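Local coordinates for protein arginase 1, mitochondrial (Arabidopsis thaliana, PDB 6VSU) that hydrolyses L-arginine to urea and L-ornithine with two manganese ions per subunit, and also turns agmatine into putrescine, at residues N13-I16 against D17-T21; M115-I118 against S119-K123. All coordinates share one frame; numbering follows the deposited sequence.

Contact 1: N13-I16 against D17-T21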
loop_
_atom_site.group_PDB
_atom_site.type_symbol
_atom_site.label_atom_id
_atom_site.label_comp_id
_atom_site.label_asym_id
_atom_site.label_seq_id
_atom_site.Cartn_x
_atom_site.Cartn_y
_atom_site.Cartn_z
ATOM N N ASN E 13 41.464 5.486 -11.105
ATOM C CA ASN E 13 42.020 4.205 -11.598
ATOM C C ASN E 13 42.343 3.346 -10.376
ATOM O O ASN E 13 42.195 2.127 -10.503
ATOM C CB ASN E 13 43.194 4.407 -12.561
ATOM C CG ASN E 13 42.760 4.840 -13.961
ATOM O OD1 ASN E 13 41.561 4.933 -14.286
ATOM N ND2 ASN E 13 43.739 5.087 -14.815
ATOM N N ARG E 14 42.716 3.962 -9.255
ATOM C CA ARG E 14 42.956 3.202 -8.002
ATOM C C ARG E 14 41.627 2.586 -7.528
ATOM O O ARG E 14 41.628 1.410 -7.161
ATOM C CB ARG E 14 43.648 4.088 -6.962
ATOM C CG ARG E 14 45.066 4.503 -7.336
ATOM C CD ARG E 14 45.814 5.271 -6.262
ATOM N NE ARG E 14 46.120 4.375 -5.164
ATOM C CZ ARG E 14 47.270 3.741 -4.999
ATOM N NH1 ARG E 14 48.266 3.937 -5.842
ATOM N NH2 ARG E 14 47.428 2.927 -3.975
ATOM N N VAL E 15 40.522 3.336 -7.597
ATOM C CA VAL E 15 39.198 2.796 -7.173
ATOM C C VAL E 15 38.744 1.689 -8.159
ATOM O O VAL E 15 38.236 0.621 -7.703
ATOM C CB VAL E 15 38.194 3.943 -7.040
ATOM C CG1 VAL E 15 36.796 3.437 -6.790
ATOM C CG2 VAL E 15 38.610 4.906 -5.952
ATOM N N ILE E 16 38.936 1.911 -9.457
ATOM C CA ILE E 16 38.551 0.929 -10.477
ATOM C C ILE E 16 39.353 -0.347 -10.242
ATOM O O ILE E 16 38.751 -1.434 -10.297
ATOM C CB ILE E 16 38.764 1.501 -11.885
ATOM C CG1 ILE E 16 37.732 2.583 -12.201
ATOM C CG2 ILE E 16 38.737 0.374 -12.927
ATOM C CD1 ILE E 16 38.015 3.303 -13.495
ATOM N N ASP E 17 40.659 -0.227 -10.035
ATOM C CA ASP E 17 41.517 -1.426 -9.932
ATOM C C ASP E 17 41.123 -2.171 -8.654
ATOM O O ASP E 17 41.073 -3.437 -8.681
ATOM C CB ASP E 17 43.000 -1.085 -10.076
ATOM C CG ASP E 17 43.447 -0.590 -11.462
ATOM O OD1 ASP E 17 42.655 -0.696 -12.469
ATOM O OD2 ASP E 17 44.635 -0.122 -11.565
ATOM N N ALA E 18 40.854 -1.454 -7.566
ATOM C CA ALA E 18 40.504 -2.084 -6.281
ATOM C C ALA E 18 39.183 -2.816 -6.461
ATOM O O ALA E 18 39.058 -3.890 -5.919
ATOM C CB ALA E 18 40.387 -1.083 -5.179
ATOM N N SER E 19 38.271 -2.248 -7.249
ATOM C CA SER E 19 36.934 -2.824 -7.508
ATOM C C SER E 19 37.068 -4.134 -8.291
ATOM O O SER E 19 36.331 -5.102 -7.960
ATOM C CB SER E 19 36.059 -1.858 -8.240
ATOM O OG SER E 19 35.848 -0.666 -7.476
ATOM N N LEU E 20 37.895 -4.146 -9.329
ATOM C CA LEU E 20 38.071 -5.342 -10.171
ATOM C C LEU E 20 38.821 -6.398 -9.362
ATOM O O LEU E 20 38.464 -7.558 -9.440
ATOM C CB LEU E 20 38.809 -4.998 -11.464
ATOM C CG LEU E 20 37.970 -4.193 -12.448
ATOM C CD1 LEU E 20 38.845 -3.778 -13.629
ATOM C CD2 LEU E 20 36.729 -4.952 -12.936
ATOM N N THR E 21 39.789 -6.003 -8.559
ATOM C CA THR E 21 40.543 -6.958 -7.710
ATOM C C THR E 21 39.546 -7.671 -6.801
ATOM O O THR E 21 39.630 -8.864 -6.678
ATOM C CB THR E 21 41.664 -6.253 -6.944
ATOM O OG1 THR E 21 42.581 -5.841 -7.953
ATOM C CG2 THR E 21 42.365 -7.158 -5.975
#

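Contact 2: M115-I118 against S119-K123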
loop_
_atom_site.group_PDB
_atom_site.type_symbol
_atom_site.label_atom_id
_atom_site.label_comp_id
_atom_site.label_asym_id
_atom_site.label_seq_id
_atom_site.Cartn_x
_atom_site.Cartn_y
_atom_site.Cartn_z
ATOM N N MET E 115 31.347 1.516 -18.136
ATOM C CA MET E 115 30.858 0.329 -18.867
ATOM C C MET E 115 32.036 -0.633 -19.102
ATOM O O MET E 115 31.814 -1.865 -19.112
ATOM C CB MET E 115 30.176 0.722 -20.179
ATOM C CG MET E 115 28.907 1.563 -19.977
ATOM S SD MET E 115 27.762 0.951 -18.701
ATOM C CE MET E 115 26.187 1.036 -19.554
ATOM N N ASN E 116 33.232 -0.125 -19.321
ATOM C CA ASN E 116 34.449 -0.973 -19.464
ATOM C C ASN E 116 34.680 -1.779 -18.169
ATOM O O ASN E 116 35.111 -2.909 -18.239
ATOM C CB ASN E 116 35.685 -0.132 -19.782
ATOM C CG ASN E 116 35.661 0.490 -21.169
ATOM O OD1 ASN E 116 34.802 0.177 -22.023
ATOM N ND2 ASN E 116 36.585 1.434 -21.377
ATOM N N VAL E 117 34.389 -1.211 -17.008
ATOM C CA VAL E 117 34.515 -1.949 -15.722
ATOM C C VAL E 117 33.516 -3.088 -15.718
ATOM O O VAL E 117 33.855 -4.208 -15.329
ATOM C CB VAL E 117 34.340 -1.035 -14.497
ATOM C CG1 VAL E 117 34.327 -1.848 -13.233
ATOM C CG2 VAL E 117 35.456 0.003 -14.457
ATOM N N ILE E 118 32.302 -2.815 -16.103
ATOM C CA ILE E 118 31.285 -3.891 -16.181
ATOM C C ILE E 118 31.748 -5.009 -17.119
ATOM O O ILE E 118 31.622 -6.156 -16.728
ATOM C CB ILE E 118 29.920 -3.311 -16.568
ATOM C CG1 ILE E 118 29.427 -2.425 -15.424
ATOM C CG2 ILE E 118 28.915 -4.394 -16.841
ATOM C CD1 ILE E 118 28.362 -1.429 -15.870
ATOM N N SER E 119 32.298 -4.690 -18.288
ATOM C CA SER E 119 32.842 -5.691 -19.242
ATOM C C SER E 119 33.957 -6.487 -18.558
ATOM O O SER E 119 33.931 -7.713 -18.601
ATOM C CB SER E 119 33.309 -5.021 -20.545
ATOM O OG SER E 119 32.199 -4.498 -21.285
ATOM N N GLU E 120 34.883 -5.839 -17.886
ATOM C CA GLU E 120 36.043 -6.552 -17.308
ATOM C C GLU E 120 35.555 -7.442 -16.185
ATOM O O GLU E 120 36.086 -8.539 -16.047
ATOM C CB GLU E 120 37.102 -5.568 -16.837
ATOM C CG GLU E 120 37.728 -4.830 -17.994
ATOM C CD GLU E 120 38.526 -5.777 -18.875
ATOM O OE1 GLU E 120 39.068 -6.798 -18.302
ATOM O OE2 GLU E 120 38.562 -5.551 -20.150
ATOM N N SER E 121 34.520 -7.011 -15.460
ATOM C CA SER E 121 33.946 -7.798 -14.339
ATOM C C SER E 121 33.369 -9.094 -14.895
ATOM O O SER E 121 33.635 -10.167 -14.320
ATOM C CB SER E 121 32.915 -7.007 -13.558
ATOM O OG SER E 121 33.587 -5.984 -12.844
ATOM N N VAL E 122 32.605 -9.001 -15.969
ATOM C CA VAL E 122 32.074 -10.214 -16.641
ATOM C C VAL E 122 33.237 -11.134 -17.068
ATOM O O VAL E 122 33.140 -12.328 -16.865
ATOM C CB VAL E 122 31.194 -9.839 -17.842
ATOM C CG1 VAL E 122 30.783 -11.115 -18.591
ATOM C CG2 VAL E 122 29.971 -9.069 -17.377
ATOM N N LYS E 123 34.328 -10.603 -17.609
ATOM C CA LYS E 123 35.414 -11.491 -18.095
ATOM C C LYS E 123 36.039 -12.225 -16.902
ATOM O O LYS E 123 36.420 -13.377 -17.062
ATOM C CB LYS E 123 36.443 -10.651 -18.842
ATOM C CG LYS E 123 35.857 -10.039 -20.100
ATOM C CD LYS E 123 36.914 -9.658 -21.115
ATOM C CE LYS E 123 36.274 -8.851 -22.216
ATOM N NZ LYS E 123 37.236 -8.496 -23.293
#

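Contact 1: N13-I16 against D17-T21
The carbonyl oxygens of N13 through I16 accept the amides of D17 through L20 in unbroken i to i+4 succession, the bond from D17 N to N13 O being 2.8 Å long and that from L20 N to I16 O 3.0 Å. On the buried flank S19 adds a second donor to V15 O: its OG lies 2.7 Å from that oxygen, while S19 N reaches the same atom at 2.9 Å. The two come from opposite faces of the carbonyl plane, the hydroxyl standing 37° out of it. With OG folded back beside its own backbone N (chi1 -61°), serine satisfies its polar end inside the helix and can sit among apolar neighbours. One turn on from I16, L20 brings CD1 to 4.2 Å from I16 CG2; the two branched chains touch loosely and together make an apolar face. V15, A18 and S19, small or compact, pack on L29 and L22 of a second subunit, where R14 also pairs with E25 of that subunit. I16 and L20 instead lie on helix 111-126 of their own chain, where N13 OD1 bonds R113, so this part of helix 7-37 lies between helix 111-126 and the second subunit.

Contact 2: M115-I118 against S119-K123
I118 and S119 adjoin at the middle of this helical stretch and bond in opposite directions along it: I118 O reaches forward to V122 N at 3.1 Å, with an N-H...O angle of 167°, while S119 N points back to M115 O at 3.0 Å. CG2 of V122, lying beside its own backbone N, comes to 3.4 Å from I118 O. Branched apolar residues suit this side because I118 rests on P145 and V122 on A149, both of helix 143-154. The hydroxyl of S119 turns to the same helix, where it bonds P145 O and R148 NH2; a small polar residue fits a close approach of two helices that also presents a carbonyl. Helix 111-126 belongs to the alpha/beta/alpha sandwich of the arginase fold, and here it packs across strand 43-48 of the central parallel sheet, where L47 meets S121 and V122. V117 offers a carbonyl oxygen that takes two bonds from S121, from OG at 3.1 Å and from N at 2.9 Å. The hydroxyl, set beside its own backbone N (chi1 -70°), arrives from above the carbonyl plane, 40° out of it. With an alanine in place of this serine, V117 O would probably keep the backbone amide as its one donor within 115-123, and a small gap would open beside L20 of helix 7-37.

In the fold
Contacts 1 and 2 lie on two helices packed side by side, their centres about 12 Å apart, and the apolar face of the first fits against the second. I16 CG2 comes to 3.6 Å from V117 CG2, while L20 CD2 lies 3.3 Å from S121 OG and 3.8 Å from V117 O, so one leucine methyl, CD2, packs over the carbonyl that S121 holds. Contact 1 is peripheral, its centre about 23 Å from the chain centre, and faces a neighbouring subunit of the hexamer; the centre of contact 2 is about 13 Å from the chain centre. From it the side chain of M115 reaches within about 9 Å of that of the manganese ligand H140 and about 12 Å of a bound manganese ion.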